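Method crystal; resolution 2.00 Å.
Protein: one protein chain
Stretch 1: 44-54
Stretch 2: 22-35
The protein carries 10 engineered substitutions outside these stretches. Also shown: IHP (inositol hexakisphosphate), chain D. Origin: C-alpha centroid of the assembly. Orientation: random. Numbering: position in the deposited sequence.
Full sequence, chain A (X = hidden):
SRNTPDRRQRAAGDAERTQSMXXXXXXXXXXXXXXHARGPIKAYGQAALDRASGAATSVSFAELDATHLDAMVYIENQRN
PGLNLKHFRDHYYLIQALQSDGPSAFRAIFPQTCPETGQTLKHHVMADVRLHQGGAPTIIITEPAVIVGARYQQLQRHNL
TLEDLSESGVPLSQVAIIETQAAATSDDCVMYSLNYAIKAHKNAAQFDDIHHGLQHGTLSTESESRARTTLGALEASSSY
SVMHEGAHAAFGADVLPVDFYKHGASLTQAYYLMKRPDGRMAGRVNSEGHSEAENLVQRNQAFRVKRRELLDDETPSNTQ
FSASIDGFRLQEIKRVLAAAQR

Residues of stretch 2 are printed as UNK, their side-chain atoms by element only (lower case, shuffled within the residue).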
# COMPACT_ATOMS: atom_id res chain seq x y z
N TYR A 44 -17.51 -12.75 -1.76
CA TYR A 44 -16.19 -12.15 -1.81
C TYR A 44 -15.13 -13.20 -1.56
O TYR A 44 -14.12 -13.27 -2.26
CB TYR A 44 -16.09 -11.02 -0.80
CG TYR A 44 -14.74 -10.33 -0.79
CD1 TYR A 44 -14.12 -9.93 -1.97
CD2 TYR A 44 -14.10 -10.04 0.41
CE1 TYR A 44 -12.89 -9.28 -1.95
CE2 TYR A 44 -12.87 -9.38 0.44
CZ TYR A 44 -12.27 -9.00 -0.74
OH TYR A 44 -11.04 -8.36 -0.70
N GLY A 45 -15.34 -14.01 -0.53
CA GLY A 45 -14.43 -15.10 -0.22
C GLY A 45 -14.27 -16.08 -1.36
O GLY A 45 -13.16 -16.50 -1.67
N GLN A 46 -15.37 -16.44 -2.00
CA GLN A 46 -15.31 -17.43 -3.07
C GLN A 46 -14.57 -16.87 -4.28
O GLN A 46 -13.77 -17.58 -4.90
CB GLN A 46 -16.72 -17.88 -3.47
CG GLN A 46 -16.73 -19.05 -4.44
CD GLN A 46 -15.92 -20.23 -3.94
OE1 GLN A 46 -16.21 -20.80 -2.88
NE2 GLN A 46 -14.89 -20.61 -4.69
N ALA A 47 -14.82 -15.60 -4.59
CA ALA A 47 -14.13 -14.94 -5.70
C ALA A 47 -12.62 -14.91 -5.44
O ALA A 47 -11.82 -15.17 -6.34
CB ALA A 47 -14.66 -13.52 -5.89
N ALA A 48 -12.25 -14.57 -4.21
CA ALA A 48 -10.83 -14.50 -3.84
C ALA A 48 -10.19 -15.88 -3.91
O ALA A 48 -9.03 -16.01 -4.30
CB ALA A 48 -10.67 -13.91 -2.46
N LEU A 49 -10.95 -16.89 -3.51
CA LEU A 49 -10.49 -18.27 -3.57
C LEU A 49 -10.26 -18.69 -5.01
O LEU A 49 -9.22 -19.24 -5.35
CB LEU A 49 -11.48 -19.22 -2.89
CG LEU A 49 -11.48 -19.21 -1.35
CD1 LEU A 49 -12.67 -19.99 -0.81
CD2 LEU A 49 -10.18 -19.82 -0.83
N ASP A 50 -11.24 -18.39 -5.86
CA ASP A 50 -11.15 -18.67 -7.28
C ASP A 50 -9.94 -17.99 -7.89
O ASP A 50 -9.22 -18.59 -8.69
CB ASP A 50 -12.42 -18.21 -8.01
CG ASP A 50 -13.65 -19.00 -7.61
OD1 ASP A 50 -13.51 -20.09 -7.02
OD2 ASP A 50 -14.77 -18.53 -7.91
N ARG A 51 -9.70 -16.74 -7.52
CA ARG A 51 -8.55 -15.99 -8.04
C ARG A 51 -7.23 -16.62 -7.65
O ARG A 51 -6.33 -16.76 -8.47
CB ARG A 51 -8.59 -14.54 -7.57
CG ARG A 51 -7.41 -13.69 -8.04
CD ARG A 51 -7.64 -12.24 -7.64
NE ARG A 51 -6.57 -11.33 -8.06
CZ ARG A 51 -6.49 -10.76 -9.26
NH1 ARG A 51 -7.40 -11.02 -10.19
NH2 ARG A 51 -5.49 -9.93 -9.53
N ALA A 52 -7.11 -17.00 -6.38
CA ALA A 52 -5.87 -17.61 -5.92
C ALA A 52 -5.71 -18.99 -6.56
O ALA A 52 -4.59 -19.49 -6.68
CB ALA A 52 -5.85 -17.72 -4.40
N SER A 53 -6.82 -19.61 -6.95
CA SER A 53 -6.80 -20.95 -7.55
C SER A 53 -6.50 -20.91 -9.04
O SER A 53 -6.22 -21.94 -9.65
CB SER A 53 -8.13 -21.66 -7.34
OG SER A 53 -8.40 -21.84 -5.97
N GLY A 54 -6.58 -19.72 -9.63
CA GLY A 54 -6.41 -19.56 -11.06
C GLY A 54 -7.72 -19.62 -11.83
O GLY A 54 -7.85 -20.38 -12.78
N UNK A 22 2.41 -22.86 -0.69
CA UNK A 22 2.14 -21.80 0.29
C UNK A 22 0.78 -21.16 0.07
O UNK A 22 0.04 -20.89 1.03
n UNK A 22 4.78 -19.68 2.78
c UNK A 22 3.22 -20.72 0.25
c UNK A 22 4.56 -21.16 0.81
n UNK A 22 6.00 -17.76 3.11
c UNK A 22 4.55 -21.05 2.33
c UNK A 22 5.92 -19.01 2.67
n UNK A 22 6.99 -19.58 2.12
N UNK A 23 0.45 -20.94 -1.19
CA UNK A 23 -0.83 -20.35 -1.55
C UNK A 23 -1.97 -21.32 -1.29
O UNK A 23 -3.01 -20.94 -0.75
c UNK A 23 -1.90 -18.97 -3.53
c UNK A 23 -0.83 -19.93 -3.02
c UNK A 23 -1.58 -18.60 -4.97
c UNK A 23 -2.01 -17.72 -2.66
N UNK A 24 -1.76 -22.59 -1.63
CA UNK A 24 -2.76 -23.63 -1.42
C UNK A 24 -3.11 -23.77 0.06
O UNK A 24 -4.26 -24.05 0.41
c UNK A 24 -4.58 -25.81 -2.66
n UNK A 24 -4.50 -25.70 -3.97
c UNK A 24 -2.28 -24.97 -2.00
o UNK A 24 -5.65 -25.70 -2.06
c UNK A 24 -3.29 -26.10 -1.91
N UNK A 25 -2.12 -23.59 0.92
CA UNK A 25 -2.36 -23.69 2.35
C UNK A 25 -3.26 -22.53 2.79
O UNK A 25 -4.15 -22.68 3.64
c UNK A 25 -1.70 -25.38 4.89
o UNK A 25 -1.49 -26.34 4.15
c UNK A 25 -1.04 -23.68 3.11
c UNK A 25 -1.08 -24.01 4.59
n UNK A 25 -2.34 -25.50 6.05
N UNK A 26 -3.04 -21.36 2.20
CA UNK A 26 -3.90 -20.23 2.52
C UNK A 26 -5.31 -20.45 1.97
O UNK A 26 -6.29 -20.05 2.59
c UNK A 26 -3.31 -18.92 2.02
c UNK A 26 -2.05 -18.50 2.75
n UNK A 26 -0.65 -15.84 4.18
c UNK A 26 -1.54 -17.17 2.23
c UNK A 26 -0.32 -16.67 2.99
N UNK A 27 -5.40 -21.09 0.81
CA UNK A 27 -6.69 -21.47 0.24
C UNK A 27 -7.41 -22.45 1.19
O UNK A 27 -8.58 -22.26 1.53
c UNK A 27 -5.73 -21.62 -3.52
c UNK A 27 -6.53 -22.12 -1.16
c UNK A 27 -6.16 -21.05 -2.19
c UNK A 27 -7.80 -22.86 -1.58
N UNK A 28 -6.70 -23.50 1.60
CA UNK A 28 -7.29 -24.51 2.48
C UNK A 28 -7.71 -23.95 3.85
O UNK A 28 -8.71 -24.39 4.43
c UNK A 28 -6.32 -25.67 2.66
c UNK A 28 -6.07 -26.41 1.35
o UNK A 28 -6.87 -26.32 0.42
n UNK A 28 -4.97 -27.16 1.29
N UNK A 29 -6.95 -23.00 4.37
CA UNK A 29 -7.28 -22.37 5.63
C UNK A 29 -8.56 -21.53 5.52
O UNK A 29 -9.34 -21.46 6.47
c UNK A 29 -6.12 -21.51 6.13
c UNK A 29 -4.95 -22.34 6.64
o UNK A 29 -5.17 -23.52 6.96
o UNK A 29 -3.83 -21.80 6.72
N UNK A 30 -8.77 -20.89 4.38
CA UNK A 30 -9.90 -19.99 4.24
C UNK A 30 -11.19 -20.74 3.91
O UNK A 30 -12.26 -20.37 4.38
c UNK A 30 -10.52 -16.97 1.81
c UNK A 30 -11.26 -17.29 4.19
c UNK A 30 -10.81 -17.99 2.90
c UNK A 30 -9.62 -18.92 3.17
N UNK A 31 -11.06 -21.80 3.12
CA UNK A 31 -12.21 -22.51 2.57
C UNK A 31 -13.35 -22.85 3.56
O UNK A 31 -14.50 -22.57 3.26
c UNK A 31 -11.72 -23.79 1.89
c UNK A 31 -12.73 -24.42 0.96
n UNK A 31 -10.20 -25.18 -1.78
c UNK A 31 -12.03 -25.21 -0.12
c UNK A 31 -10.99 -24.36 -0.81
N UNK A 32 -13.04 -23.46 4.72
CA UNK A 32 -14.15 -23.77 5.63
C UNK A 32 -14.89 -22.53 6.13
O UNK A 32 -16.10 -22.59 6.34
c UNK A 32 -12.07 -24.11 6.74
c UNK A 32 -13.48 -24.52 6.79
c UNK A 32 -11.75 -23.88 5.29
N UNK A 33 -14.17 -21.42 6.32
CA UNK A 33 -14.83 -20.20 6.75
C UNK A 33 -15.80 -19.71 5.69
O UNK A 33 -16.92 -19.29 6.01
c UNK A 33 -12.52 -19.30 10.62
c UNK A 33 -13.82 -19.09 7.05
c UNK A 33 -11.60 -19.77 8.05
c UNK A 33 -12.91 -19.34 8.23
c UNK A 33 -10.76 -19.98 9.13
c UNK A 33 -13.35 -19.10 9.53
c UNK A 33 -11.23 -19.74 10.41
o UNK A 33 -10.39 -19.95 11.48
N UNK A 34 -15.37 -19.79 4.44
CA UNK A 34 -16.22 -19.37 3.33
C UNK A 34 -17.44 -20.28 3.25
O UNK A 34 -18.55 -19.83 2.97
c UNK A 34 -16.39 -19.18 0.82
c UNK A 34 -15.45 -19.39 1.99
c UNK A 34 -14.35 -18.33 1.99
N UNK A 35 -17.25 -21.57 3.52
CA UNK A 35 -18.35 -22.51 3.48
C UNK A 35 -19.39 -22.19 4.55
O UNK A 35 -20.58 -22.27 4.30
n UNK A 35 -16.04 -26.47 2.82
c UNK A 35 -17.78 -24.76 2.42
c UNK A 35 -15.41 -26.82 3.93
c UNK A 35 -17.48 -26.23 2.72
n UNK A 35 -16.09 -27.00 5.05
c UNK A 35 -17.84 -23.93 3.68
n UNK A 35 -14.10 -27.01 3.92
C1 IHP D . 0.82 -12.47 9.86
C2 IHP D . 1.00 -11.69 8.48
C3 IHP D . 1.56 -12.38 7.18
C4 IHP D . 2.04 -13.89 7.40
C5 IHP D . 2.36 -14.35 8.81
C6 IHP D . 1.12 -14.00 9.62
O11 IHP D . 1.51 -11.93 10.83
P1 IHP D . 1.02 -11.31 12.33
O21 IHP D . 1.83 -10.06 12.66
O31 IHP D . 1.26 -12.34 13.43
O41 IHP D . -0.45 -10.92 12.40
O12 IHP D . 1.56 -10.44 8.63
P2 IHP D . 0.60 -9.12 8.22
O22 IHP D . -0.68 -9.12 9.09
O32 IHP D . 1.29 -7.76 8.37
O42 IHP D . 0.10 -9.30 6.77
O13 IHP D . 2.53 -11.65 6.78
P3 IHP D . 2.88 -10.74 5.40
O23 IHP D . 1.93 -9.61 5.02
O33 IHP D . 4.15 -10.15 6.00
O43 IHP D . 3.18 -11.58 4.17
O14 IHP D . 3.05 -14.22 6.58
P4 IHP D . 2.84 -15.02 5.19
O24 IHP D . 2.35 -14.09 4.08
O34 IHP D . 4.13 -15.73 4.73
O44 IHP D . 1.78 -16.12 5.35
O15 IHP D . 3.54 -13.95 9.31
P5 IHP D . 4.82 -15.03 9.65
O25 IHP D . 4.56 -16.40 9.01
O35 IHP D . 6.16 -14.49 9.07
O45 IHP D . 5.02 -15.26 11.15
O16 IHP D . 1.12 -14.66 10.78
P6 IHP D . -0.21 -15.25 11.53
O26 IHP D . -1.21 -15.77 10.50
O36 IHP D . 0.15 -16.39 12.50
O46 IHP D . -0.89 -14.15 12.36

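Position 22 has three carbons, a nitrogen, then a carbon carrying two more nitrogens, out of reach of stretch 1. This is Arg22, whose NH2 donates a hydrogen bond to O34 of inositol hexakisphosphate (3.2 Å), cation to phosphate.

Position 23 has four carbons forked at the second, aimed toward stretch 1; the branch ends meet the carbonyl and methyl of Ala52. It is Leu23, with CD2 3.6 Å from Ala52 O and CD1 4.2 Å from Ala52 CB: a broad aliphatic group against a small one.

Positions 24 and 25 each have three carbons, the third bearing one oxygen and one nitrogen; neither touches stretch 1. They are Gln24 and Gln25, polar residues suited to the helix's outer side.

Position 26 is a row of four carbons ending in nitrogen, its end leading away from stretch 1. Lys26 fits: NZ bonds the ligand's O44 at 2.7 Å and, weakly, its O24 at 3.5 Å. One helical turn separates it from Arg22, so both cations serve the same ligand.

Position 27 has four carbons forked at the first, one arm two carbons long, reaching Ala52 and Ser53; the short arm meets Leu49. In Ile27, CD1 is 4.0 Å from Ala52 CB and 3.6 Å from Ser53 OG, and CG2 3.9 Å from Leu49 CD2.

Position 28 has two carbons, the second with one oxygen and one nitrogen; position 29 has two oxygens there instead. Both are clear of stretch 1, where polar Asn28 and charged Asp29 are at ease.

Position 30, four carbons forked at the second, is buried and meets Leu49. Leu30 supplies a branched apolar end, CD2 3.9 Å from Leu49 CD2.

Position 31 has four carbons in a row ending in nitrogen. Its CA approaches Leu49 CD1 (4.2 Å) more closely than its side chain approaches stretch 1. In Lys31, CE stays 4.6 Å from Leu49 CD2; the aliphatic chain can flank apolar packing.

Position 32 closes three carbons onto its backbone nitrogen: Pro32. Lacking an amide hydrogen, it cannot bond to the preceding turn, and the helix kinks here. Position 33, one carbon and a six-carbon ring bearing oxygen, is out of reach and partly exposed, tolerating the hydroxyl of Tyr33.

Position 34 has one carbon carrying two, packed on Gly45 and Leu49. Val34 CG2 is 3.9 Å from Gly45 CA; a CB on Gly45 would clash with it.

Position 35 repeats the guanidinium pattern, exposed and without contact, suiting charged Arg35.

The helices run nearly antiparallel at 153°, their axes 9.6 Å apart at closest approach. Leu49 is the knob, seated among Ile27, Leu30, Lys31 and Val34; Gly45 and Ala52 allow close packing. No hydrogen bond crosses, so apolar packing dominates.

Stretch 2 (22-35) RLQQKINDLKPYVR
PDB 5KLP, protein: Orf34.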